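Local coordinates for protein inorganic polyphosphate/ATP-glucomannokinase (Arthrobacter sp., PDB 1WOQ) that probably phosphorylates glucose and mannose with inorganic polyphosphate or ATP as phosphoryl donor, as a ROK-family sugar kinase of the actin-like ATPase clan, at residues A[92-96]-A[97-101]; A[120-123]-A[124-127]; A[192-195]-A[196-199]. One frame throughout, in Å; residues are numbered along the deposited sequence.

Three local contacts follow one another along the chain, and two of them border the bound glucose. Contact 2 (120-127) is the core one, buried where strand 118-122 passes into helix 123-134. Contact 1 (92-101) is a partly buried loop ahead of helix 106-114; its nearest atoms lie about 6 Å from those of contact 2. Contact 3 (192-199) is peripheral, its centre about 24 Å from the centre of the chain, and opens helix 195-213. Contacts 2 and 3 both cap a helix N-terminus, the first with an asparagine that also binds sugar, the second with a serine-glutamate capping box. Contact 1 instead ties a turn together through a lysine ammonium group held by backbone carbonyls.

Contact 1: A[92-96]-A[97-101]; sequences HSAAN and VDKSW. With BGC (beta-D-glucopyranose), chain C.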
ATOM      1  N   HIS A  92     -12.355   0.690  -8.739  1.00 16.65           N
ATOM      2  CA  HIS A  92     -12.860   1.898  -9.381  1.00 18.37           C
ATOM      3  C   HIS A  92     -11.799   2.800 -10.011  1.00 18.42           C
ATOM      4  O   HIS A  92     -12.113   3.885 -10.507  1.00 19.26           O
ATOM      5  CB  HIS A  92     -13.720   2.705  -8.400  1.00 20.48           C
ATOM      6  CG  HIS A  92     -15.066   2.100  -8.144  1.00 23.93           C
ATOM      7  ND1 HIS A  92     -15.243   0.979  -7.364  1.00 27.98           N
ATOM      8  CD2 HIS A  92     -16.295   2.434  -8.603  1.00 28.52           C
ATOM      9  CE1 HIS A  92     -16.522   0.648  -7.352  1.00 27.06           C
ATOM     10  NE2 HIS A  92     -17.182   1.514  -8.097  1.00 28.12           N
ATOM     11  N   SER A  93     -10.546   2.361  -9.990  1.00 15.63           N
ATOM     12  CA  SER A  93      -9.468   3.115 -10.622  1.00 17.36           C
ATOM     13  C   SER A  93      -8.351   2.135 -10.948  1.00 17.55           C
ATOM     14  O   SER A  93      -8.181   1.131 -10.260  1.00 18.51           O
ATOM     15  CB  SER A  93      -8.951   4.240  -9.709  1.00 17.16           C
ATOM     16  OG  SER A  93      -8.207   3.736  -8.614  1.00 16.51           O
ATOM     17  N   ALA A  94      -7.604   2.420 -12.009  1.00 17.18           N
ATOM     18  CA  ALA A  94      -6.509   1.548 -12.427  1.00 19.34           C
ATOM     19  C   ALA A  94      -5.437   2.411 -13.070  1.00 20.06           C
ATOM     20  O   ALA A  94      -5.063   2.203 -14.224  1.00 21.02           O
ATOM     21  CB  ALA A  94      -7.021   0.508 -13.426  1.00 20.25           C
ATOM     22  N   ALA A  95      -4.947   3.382 -12.310  1.00 18.72           N
ATOM     23  CA  ALA A  95      -3.939   4.314 -12.797  1.00 18.58           C
ATOM     24  C   ALA A  95      -2.730   3.673 -13.469  1.00 19.59           C
ATOM     25  O   ALA A  95      -2.329   4.085 -14.559  1.00 21.89           O
ATOM     26  CB  ALA A  95      -3.476   5.207 -11.660  1.00 17.60           C
ATOM     27  N   ASN A  96      -2.150   2.664 -12.830  1.00 19.79           N
ATOM     28  CA  ASN A  96      -0.960   2.034 -13.383  1.00 20.26           C
ATOM     29  C   ASN A  96      -1.067   0.532 -13.610  1.00 21.02           C
ATOM     30  O   ASN A  96      -0.070  -0.192 -13.545  1.00 22.45           O
ATOM     31  CB  ASN A  96       0.233   2.362 -12.483  1.00 20.49           C
ATOM     32  CG  ASN A  96       0.395   3.855 -12.275  1.00 22.98           C
ATOM     33  OD1 ASN A  96       0.282   4.363 -11.155  1.00 23.30           O
ATOM     34  ND2 ASN A  96       0.648   4.573 -13.362  1.00 19.96           N
ATOM     35  N   VAL A  97      -2.284   0.073 -13.882  1.00 21.48           N
ATOM     36  CA  VAL A  97      -2.540  -1.336 -14.153  1.00 22.19           C
ATOM     37  C   VAL A  97      -3.488  -1.425 -15.347  1.00 22.61           C
ATOM     38  O   VAL A  97      -4.080  -0.421 -15.750  1.00 21.11           O
ATOM     39  CB  VAL A  97      -3.169  -2.049 -12.934  1.00 21.86           C
ATOM     40  CG1 VAL A  97      -2.198  -2.022 -11.761  1.00 21.98           C
ATOM     41  CG2 VAL A  97      -4.474  -1.388 -12.551  1.00 21.60           C
ATOM     42  N   ASP A  98      -3.632  -2.620 -15.914  1.00 23.76           N
ATOM     43  CA  ASP A  98      -4.506  -2.804 -17.072  1.00 23.64           C
ATOM     44  C   ASP A  98      -5.906  -2.260 -16.810  1.00 23.39           C
ATOM     45  O   ASP A  98      -6.523  -2.565 -15.787  1.00 22.50           O
ATOM     46  CB  ASP A  98      -4.600  -4.283 -17.441  1.00 24.94           C
ATOM     47  CG  ASP A  98      -5.143  -4.494 -18.839  1.00 27.09           C
ATOM     48  OD1 ASP A  98      -4.376  -4.302 -19.805  1.00 29.30           O
ATOM     49  OD2 ASP A  98      -6.335  -4.831 -18.973  1.00 26.97           O
ATOM     50  N   LYS A  99      -6.420  -1.472 -17.747  1.00 22.23           N
ATOM     51  CA  LYS A  99      -7.737  -0.879 -17.589  1.00 23.38           C
ATOM     52  C   LYS A  99      -8.891  -1.877 -17.505  1.00 21.49           C
ATOM     53  O   LYS A  99     -10.005  -1.507 -17.140  1.00 20.19           O
ATOM     54  CB  LYS A  99      -7.978   0.140 -18.703  1.00 26.72           C
ATOM     55  CG  LYS A  99      -6.957   1.273 -18.676  1.00 32.39           C
ATOM     56  CD  LYS A  99      -6.962   1.975 -17.317  1.00 33.63           C
ATOM     57  CE  LYS A  99      -5.782   2.922 -17.162  1.00 35.65           C
ATOM     58  NZ  LYS A  99      -4.484   2.188 -17.104  1.00 37.31           N
ATOM     59  N   SER A 100      -8.627  -3.142 -17.823  1.00 20.90           N
ATOM     60  CA  SER A 100      -9.667  -4.162 -17.741  1.00 21.63           C
ATOM     61  C   SER A 100     -10.048  -4.372 -16.277  1.00 21.38           C
ATOM     62  O   SER A 100     -11.048  -5.013 -15.969  1.00 21.21           O
ATOM     63  CB  SER A 100      -9.182  -5.485 -18.349  1.00 23.81           C
ATOM     64  OG  SER A 100      -8.071  -6.006 -17.640  1.00 26.59           O
ATOM     65  N   TRP A 101      -9.240  -3.820 -15.376  1.00 19.69           N
ATOM     66  CA  TRP A 101      -9.506  -3.935 -13.951  1.00 19.08           C
ATOM     67  C   TRP A 101     -10.692  -3.073 -13.541  1.00 19.38           C
ATOM     68  O   TRP A 101     -11.398  -3.390 -12.585  1.00 18.47           O
ATOM     69  CB  TRP A 101      -8.273  -3.524 -13.141  1.00 18.34           C
ATOM     70  CG  TRP A 101      -7.297  -4.634 -12.947  1.00 17.38           C
ATOM     71  CD1 TRP A 101      -6.063  -4.753 -13.513  1.00 17.36           C
ATOM     72  CD2 TRP A 101      -7.474  -5.787 -12.118  1.00 17.76           C
ATOM     73  NE1 TRP A 101      -5.456  -5.911 -13.085  1.00 18.57           N
ATOM     74  CE2 TRP A 101      -6.302  -6.565 -12.229  1.00 18.33           C
ATOM     75  CE3 TRP A 101      -8.513  -6.240 -11.292  1.00 18.40           C
ATOM     76  CZ2 TRP A 101      -6.135  -7.773 -11.542  1.00 19.30           C
ATOM     77  CZ3 TRP A 101      -8.348  -7.443 -10.610  1.00 18.67           C
ATOM     78  CH2 TRP A 101      -7.168  -8.193 -10.739  1.00 18.26           C
TER
HETATM   79  C2  BGC C 290      -3.076   4.634  -7.451  1.00 13.64           C
HETATM   80  C3  BGC C 290      -3.329   4.377  -5.959  1.00 11.49           C
HETATM   81  C4  BGC C 290      -2.166   3.572  -5.361  1.00 12.77           C
HETATM   82  C5  BGC C 290      -0.838   4.285  -5.656  1.00 13.44           C
HETATM   83  C6  BGC C 290       0.382   3.524  -5.174  1.00 15.12           C
HETATM   84  C1  BGC C 290      -1.716   5.317  -7.618  1.00 13.33           C
HETATM   85  O1  BGC C 290      -1.439   5.529  -8.959  1.00 16.49           O
HETATM   86  O2  BGC C 290      -4.101   5.459  -7.980  1.00 12.64           O
HETATM   87  O3  BGC C 290      -4.548   3.671  -5.785  1.00 11.76           O
HETATM   88  O4  BGC C 290      -2.339   3.446  -3.953  1.00 12.12           O
HETATM   89  O5  BGC C 290      -0.688   4.479  -7.080  1.00 14.15           O
HETATM   90  O6  BGC C 290       0.392   2.193  -5.667  1.00 15.80           O
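Part of the glucose pocket is built by a type I beta turn from Ala94 to Val97, in the loop between strand 90-91 and helix 106-114, and Lys99 folds back to clasp it. Its side chain bends at chi2 (-57°) and again at chi4, which turns the ammonium group back over the turn. Lys99 NZ donates to Ala94 O at 2.9 Å, nearly head-on to the carbonyl, and to Val97 O at 3.0 Å from a direction tilted off that carbonyl's plane. These two oxygens lie 3.2 Å apart (Ala94 O to Val97 O); both are acceptors, so the shared positive charge probably eases their mutual repulsion. Beneath the clasp the methyl of Ala94 presses on Val97, with CB to CG2 at 3.3 Å, closer than usual for two carbons. Ala94 CB also rests on Trp101 CB at 4.2 Å, while the indole continues away to helices 51-66 and 106-114 and its NE1 bonds to Ala49 O. An Asx turn starts the 3-10 segment 99-101: Ser100 N donates to Asp98 OD2 at 3.1 Å, from above the carboxylate plane. At the sugar end, Ala95 sets its CB 3.4 Å from the anomeric hydroxyl O1 of glucose.

Contact 2: A[120-123]-A[124-127]; sequences VIND and ADAA. With BGC (beta-D-glucopyranose), chain C.
Asn122 caps the N-terminus of helix 123-134 and holds glucose with the same amide. The packed side is the cap. Swung away from its own backbone N (chi1 170°), the amide puts OD1 over the first turn, where Asp125 N donates at 3.0 Å in the carbonyl plane, on a lone pair; Ala124 N adds a weak bond at 2.8 Å. Backbone bonds Ala126 N to Asn122 O and Ala127 N to Asp123 O carry the helix on. Ile121 CG1 lies 3.8 Å from Asp125 CB, and a water joins Asn122 N to Asp125 OD2, which also takes Asn166 N. The sugar side is less enclosed, and Asp123 is partly exposed there: glucose O6 donates to its OD1 at 2.7 Å and O4 to its OD2 at 2.5 Å. Asn122 ND2 reaches O3 at 3.0 Å and O4 at 3.3 Å, both weakly, and bonds Gly84 O. With an alanine at this position, Asp125 N would probably lose its side-chain acceptor, Gly84 O its amide donor, and glucose O3 and O4 two weak bonds. Strand 118-122 lies parallel to strand 78-82 at the edge of its sheet; Val120 faces helix 106-114, and Leu163 of strand 162-164 covers Ile121 and Asp125.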
ATOM      1  N   VAL A 120     -10.306  -7.364  -0.583  1.00 17.01           N
ATOM      2  CA  VAL A 120      -9.303  -6.448  -1.094  1.00 15.41           C
ATOM      3  C   VAL A 120      -9.409  -5.056  -0.488  1.00 14.69           C
ATOM      4  O   VAL A 120     -10.494  -4.592  -0.122  1.00 14.52           O
ATOM      5  CB  VAL A 120      -9.416  -6.345  -2.638  1.00 15.81           C
ATOM      6  CG1 VAL A 120      -8.374  -5.386  -3.191  1.00 14.93           C
ATOM      7  CG2 VAL A 120      -9.252  -7.734  -3.260  1.00 19.07           C
ATOM      8  N   ILE A 121      -8.261  -4.402  -0.377  1.00 14.07           N
ATOM      9  CA  ILE A 121      -8.179  -3.051   0.160  1.00 13.61           C
ATOM     10  C   ILE A 121      -7.102  -2.333  -0.641  1.00 13.17           C
ATOM     11  O   ILE A 121      -6.190  -2.968  -1.170  1.00 11.94           O
ATOM     12  CB  ILE A 121      -7.783  -3.067   1.652  1.00 12.73           C
ATOM     13  CG1 ILE A 121      -7.640  -1.633   2.173  1.00 14.90           C
ATOM     14  CG2 ILE A 121      -6.487  -3.852   1.838  1.00 14.54           C
ATOM     15  CD1 ILE A 121      -7.344  -1.553   3.664  1.00 16.91           C
ATOM     16  N   ASN A 122      -7.212  -1.017  -0.756  1.00 12.11           N
ATOM     17  CA  ASN A 122      -6.203  -0.269  -1.492  1.00 12.46           C
ATOM     18  C   ASN A 122      -4.823  -0.498  -0.868  1.00 11.69           C
ATOM     19  O   ASN A 122      -4.694  -0.571   0.353  1.00 12.18           O
ATOM     20  CB  ASN A 122      -6.542   1.219  -1.486  1.00 10.45           C
ATOM     21  CG  ASN A 122      -5.417   2.063  -2.022  1.00 10.94           C
ATOM     22  OD1 ASN A 122      -4.614   2.597  -1.259  1.00 10.09           O
ATOM     23  ND2 ASN A 122      -5.334   2.174  -3.347  1.00 10.44           N
ATOM     24  N   ASP A 123      -3.794  -0.601  -1.705  1.00 11.06           N
ATOM     25  CA  ASP A 123      -2.444  -0.850  -1.208  1.00 12.58           C
ATOM     26  C   ASP A 123      -1.904   0.204  -0.236  1.00 12.70           C
ATOM     27  O   ASP A 123      -1.283  -0.141   0.777  1.00 12.41           O
ATOM     28  CB  ASP A 123      -1.465  -1.043  -2.376  1.00 12.03           C
ATOM     29  CG  ASP A 123      -1.325   0.194  -3.255  1.00 14.09           C
ATOM     30  OD1 ASP A 123      -0.243   0.360  -3.855  1.00 17.60           O
ATOM     31  OD2 ASP A 123      -2.284   0.987  -3.365  1.00 14.41           O
ATOM     32  N   ALA A 124      -2.131   1.481  -0.529  1.00 12.16           N
ATOM     33  CA  ALA A 124      -1.657   2.540   0.360  1.00 11.98           C
ATOM     34  C   ALA A 124      -2.451   2.512   1.667  1.00 13.10           C
ATOM     35  O   ALA A 124      -1.888   2.720   2.745  1.00 12.19           O
ATOM     36  CB  ALA A 124      -1.787   3.908  -0.322  1.00 11.79           C
ATOM     37  N   ASP A 125      -3.754   2.249   1.568  1.00 12.42           N
ATOM     38  CA  ASP A 125      -4.611   2.166   2.750  1.00 12.27           C
ATOM     39  C   ASP A 125      -4.100   1.070   3.685  1.00 12.78           C
ATOM     40  O   ASP A 125      -4.072   1.247   4.907  1.00 12.64           O
ATOM     41  CB  ASP A 125      -6.062   1.858   2.360  1.00 10.95           C
ATOM     42  CG  ASP A 125      -6.809   3.076   1.833  1.00 13.22           C
ATOM     43  OD1 ASP A 125      -6.209   4.170   1.747  1.00 13.52           O
ATOM     44  OD2 ASP A 125      -8.006   2.930   1.506  1.00 13.04           O
ATOM     45  N   ALA A 126      -3.697  -0.060   3.107  1.00 12.18           N
ATOM     46  CA  ALA A 126      -3.176  -1.178   3.897  1.00 11.74           C
ATOM     47  C   ALA A 126      -1.894  -0.740   4.599  1.00 13.20           C
ATOM     48  O   ALA A 126      -1.703  -1.007   5.785  1.00 11.77           O
ATOM     49  CB  ALA A 126      -2.899  -2.384   2.996  1.00 12.59           C
ATOM     50  N   ALA A 127      -1.018  -0.062   3.864  1.00 13.66           N
ATOM     51  CA  ALA A 127       0.231   0.422   4.444  1.00 15.49           C
ATOM     52  C   ALA A 127      -0.087   1.359   5.607  1.00 15.69           C
ATOM     53  O   ALA A 127       0.604   1.354   6.628  1.00 14.65           O
ATOM     54  CB  ALA A 127       1.058   1.154   3.387  1.00 15.65           C
TER
HETATM   55  C2  BGC C 290      -3.076   4.634  -7.451  1.00 13.64           C
HETATM   56  C3  BGC C 290      -3.329   4.377  -5.959  1.00 11.49           C
HETATM   57  C4  BGC C 290      -2.166   3.572  -5.361  1.00 12.77           C
HETATM   58  C5  BGC C 290      -0.838   4.285  -5.656  1.00 13.44           C
HETATM   59  C6  BGC C 290       0.382   3.524  -5.174  1.00 15.12           C
HETATM   60  C1  BGC C 290      -1.716   5.317  -7.618  1.00 13.33           C
HETATM   61  O1  BGC C 290      -1.439   5.529  -8.959  1.00 16.49           O
HETATM   62  O2  BGC C 290      -4.101   5.459  -7.980  1.00 12.64           O
HETATM   63  O3  BGC C 290      -4.548   3.671  -5.785  1.00 11.76           O
HETATM   64  O4  BGC C 290      -2.339   3.446  -3.953  1.00 12.12           O
HETATM   65  O5  BGC C 290      -0.688   4.479  -7.080  1.00 14.15           O
HETATM   66  O6  BGC C 290       0.392   2.193  -5.667  1.00 15.80           O
HETATM   67  O   HOH W   1      -9.416   0.942   0.247  1.00 15.79           O

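Contact 3: A[192-195]-A[196-199]; sequences GLSW and DEYS
A capping box starts helix 195-213, with Ser194 at the N-cap and Glu197 three residues on, each side chain bonded to the other's backbone NH. Ser194 OG sits between its own backbone N and carbonyl carbon (chi1 60°), facing the first turn, and accepts from Glu197 N at 3.1 Å. In return Glu197, extended beyond CG, runs back along the cap and takes Ser194 N on the anti lone pair of OE1 at 3.0 Å, a fairly straight bond of 160°. Both bonds satisfy NH groups that have no preceding helical turn to pair with, and the carboxylates of Glu197 and Asp196 in the first turn are likely to suit the positive end of the helix dipole. Tyr198 N to Ser194 O, 2.9 Å, is the first regular helical bond. Around the box lies a hydrophobic staple between the residue before the cap and the one after Glu197: Leu193 CD2 approaches the edge of the Tyr198 ring, 4.4 Å from CD1, while the Leu193 side chain crosses that of Glu197, CG to CB at 4.0 Å. On the other flank Trp195 and Tyr198 run side by side, and Tyr198 CD2 meets the indole edge at CZ3, 3.9 Å away. Trp195 O is gripped twice by Ser199, by N at 2.9 Å on one face of the carbonyl plane and by OG at 2.9 Å on the other; OG also meets Asn234 ND2. Gly192, with positive phi, closes a Schellman motif that ends helix 185-190, so one helix stops and the next begins within a few residues. Arg188 of that earlier helix makes a cation-pi contact with Trp195 and touches Leu193 and Tyr198, and Tyr198 OH bonds Ala183 O at the end of helix 179-183.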
ATOM      1  N   GLY A 192      15.569  11.888 -14.999  1.00 26.66           N
ATOM      2  CA  GLY A 192      16.965  12.061 -14.630  1.00 26.90           C
ATOM      3  C   GLY A 192      17.217  13.012 -13.475  1.00 28.08           C
ATOM      4  O   GLY A 192      18.200  13.757 -13.474  1.00 26.07           O
ATOM      5  N   LEU A 193      16.336  12.979 -12.483  1.00 26.87           N
ATOM      6  CA  LEU A 193      16.456  13.844 -11.318  1.00 27.43           C
ATOM      7  C   LEU A 193      17.419  13.332 -10.254  1.00 27.30           C
ATOM      8  O   LEU A 193      17.443  12.141  -9.936  1.00 27.20           O
ATOM      9  CB  LEU A 193      15.082  14.038 -10.672  1.00 27.26           C
ATOM     10  CG  LEU A 193      14.154  15.152 -11.159  1.00 29.92           C
ATOM     11  CD1 LEU A 193      14.148  15.247 -12.666  1.00 31.42           C
ATOM     12  CD2 LEU A 193      12.762  14.880 -10.615  1.00 27.79           C
ATOM     13  N   SER A 194      18.211  14.244  -9.706  1.00 25.51           N
ATOM     14  CA  SER A 194      19.135  13.902  -8.636  1.00 26.38           C
ATOM     15  C   SER A 194      18.256  13.899  -7.391  1.00 25.67           C
ATOM     16  O   SER A 194      17.094  14.305  -7.459  1.00 25.39           O
ATOM     17  CB  SER A 194      20.216  14.978  -8.499  1.00 25.93           C
ATOM     18  OG  SER A 194      19.636  16.235  -8.192  1.00 26.42           O
ATOM     19  N   TRP A 195      18.785  13.442  -6.263  1.00 25.79           N
ATOM     20  CA  TRP A 195      17.997  13.431  -5.039  1.00 25.93           C
ATOM     21  C   TRP A 195      17.614  14.858  -4.646  1.00 26.20           C
ATOM     22  O   TRP A 195      16.520  15.091  -4.131  1.00 24.39           O
ATOM     23  CB  TRP A 195      18.771  12.759  -3.901  1.00 26.76           C
ATOM     24  CG  TRP A 195      18.820  11.261  -4.013  1.00 28.30           C
ATOM     25  CD1 TRP A 195      19.940  10.478  -4.070  1.00 28.60           C
ATOM     26  CD2 TRP A 195      17.701  10.364  -4.068  1.00 28.68           C
ATOM     27  NE1 TRP A 195      19.588   9.151  -4.158  1.00 29.02           N
ATOM     28  CE2 TRP A 195      18.221   9.052  -4.159  1.00 28.98           C
ATOM     29  CE3 TRP A 195      16.312  10.541  -4.051  1.00 28.15           C
ATOM     30  CZ2 TRP A 195      17.399   7.923  -4.232  1.00 28.81           C
ATOM     31  CZ3 TRP A 195      15.492   9.417  -4.123  1.00 28.88           C
ATOM     32  CH2 TRP A 195      16.042   8.123  -4.213  1.00 29.53           C
ATOM     33  N   ASP A 196      18.506  15.814  -4.900  1.00 25.89           N
ATOM     34  CA  ASP A 196      18.220  17.205  -4.562  1.00 25.99           C
ATOM     35  C   ASP A 196      17.121  17.789  -5.439  1.00 24.62           C
ATOM     36  O   ASP A 196      16.270  18.540  -4.959  1.00 23.20           O
ATOM     37  CB  ASP A 196      19.480  18.069  -4.679  1.00 29.64           C
ATOM     38  CG  ASP A 196      20.537  17.697  -3.660  1.00 32.10           C
ATOM     39  OD1 ASP A 196      20.169  17.354  -2.517  1.00 31.97           O
ATOM     40  OD2 ASP A 196      21.739  17.759  -4.000  1.00 35.83           O
ATOM     41  N   GLU A 197      17.136  17.455  -6.726  1.00 21.95           N
ATOM     42  CA  GLU A 197      16.111  17.960  -7.627  1.00 21.55           C
ATOM     43  C   GLU A 197      14.777  17.327  -7.241  1.00 20.54           C
ATOM     44  O   GLU A 197      13.726  17.969  -7.309  1.00 19.90           O
ATOM     45  CB  GLU A 197      16.467  17.631  -9.078  1.00 23.53           C
ATOM     46  CG  GLU A 197      17.754  18.313  -9.544  1.00 26.82           C
ATOM     47  CD  GLU A 197      18.123  17.963 -10.973  1.00 29.35           C
ATOM     48  OE1 GLU A 197      18.162  16.760 -11.296  1.00 25.89           O
ATOM     49  OE2 GLU A 197      18.381  18.891 -11.770  1.00 31.64           O
ATOM     50  N   TYR A 198      14.831  16.065  -6.826  1.00 19.31           N
ATOM     51  CA  TYR A 198      13.631  15.345  -6.403  1.00 18.17           C
ATOM     52  C   TYR A 198      13.098  16.003  -5.133  1.00 17.79           C
ATOM     53  O   TYR A 198      11.888  16.070  -4.920  1.00 16.51           O
ATOM     54  CB  TYR A 198      13.968  13.873  -6.132  1.00 18.75           C
ATOM     55  CG  TYR A 198      12.768  12.979  -5.880  1.00 17.58           C
ATOM     56  CD1 TYR A 198      11.677  12.979  -6.752  1.00 18.29           C
ATOM     57  CD2 TYR A 198      12.739  12.108  -4.791  1.00 17.43           C
ATOM     58  CE1 TYR A 198      10.583  12.130  -6.544  1.00 17.71           C
ATOM     59  CE2 TYR A 198      11.654  11.252  -4.574  1.00 15.57           C
ATOM     60  CZ  TYR A 198      10.582  11.269  -5.452  1.00 16.58           C
ATOM     61  OH  TYR A 198       9.511  10.427  -5.242  1.00 16.59           O
ATOM     62  N   SER A 199      14.009  16.496  -4.296  1.00 17.80           N
ATOM     63  CA  SER A 199      13.624  17.160  -3.052  1.00 18.99           C
ATOM     64  C   SER A 199      12.790  18.404  -3.334  1.00 17.96           C
ATOM     65  O   SER A 199      11.914  18.759  -2.547  1.00 16.37           O
ATOM     66  CB  SER A 199      14.862  17.548  -2.237  1.00 20.84           C
ATOM     67  OG  SER A 199      15.527  16.400  -1.745  1.00 24.30           O
TER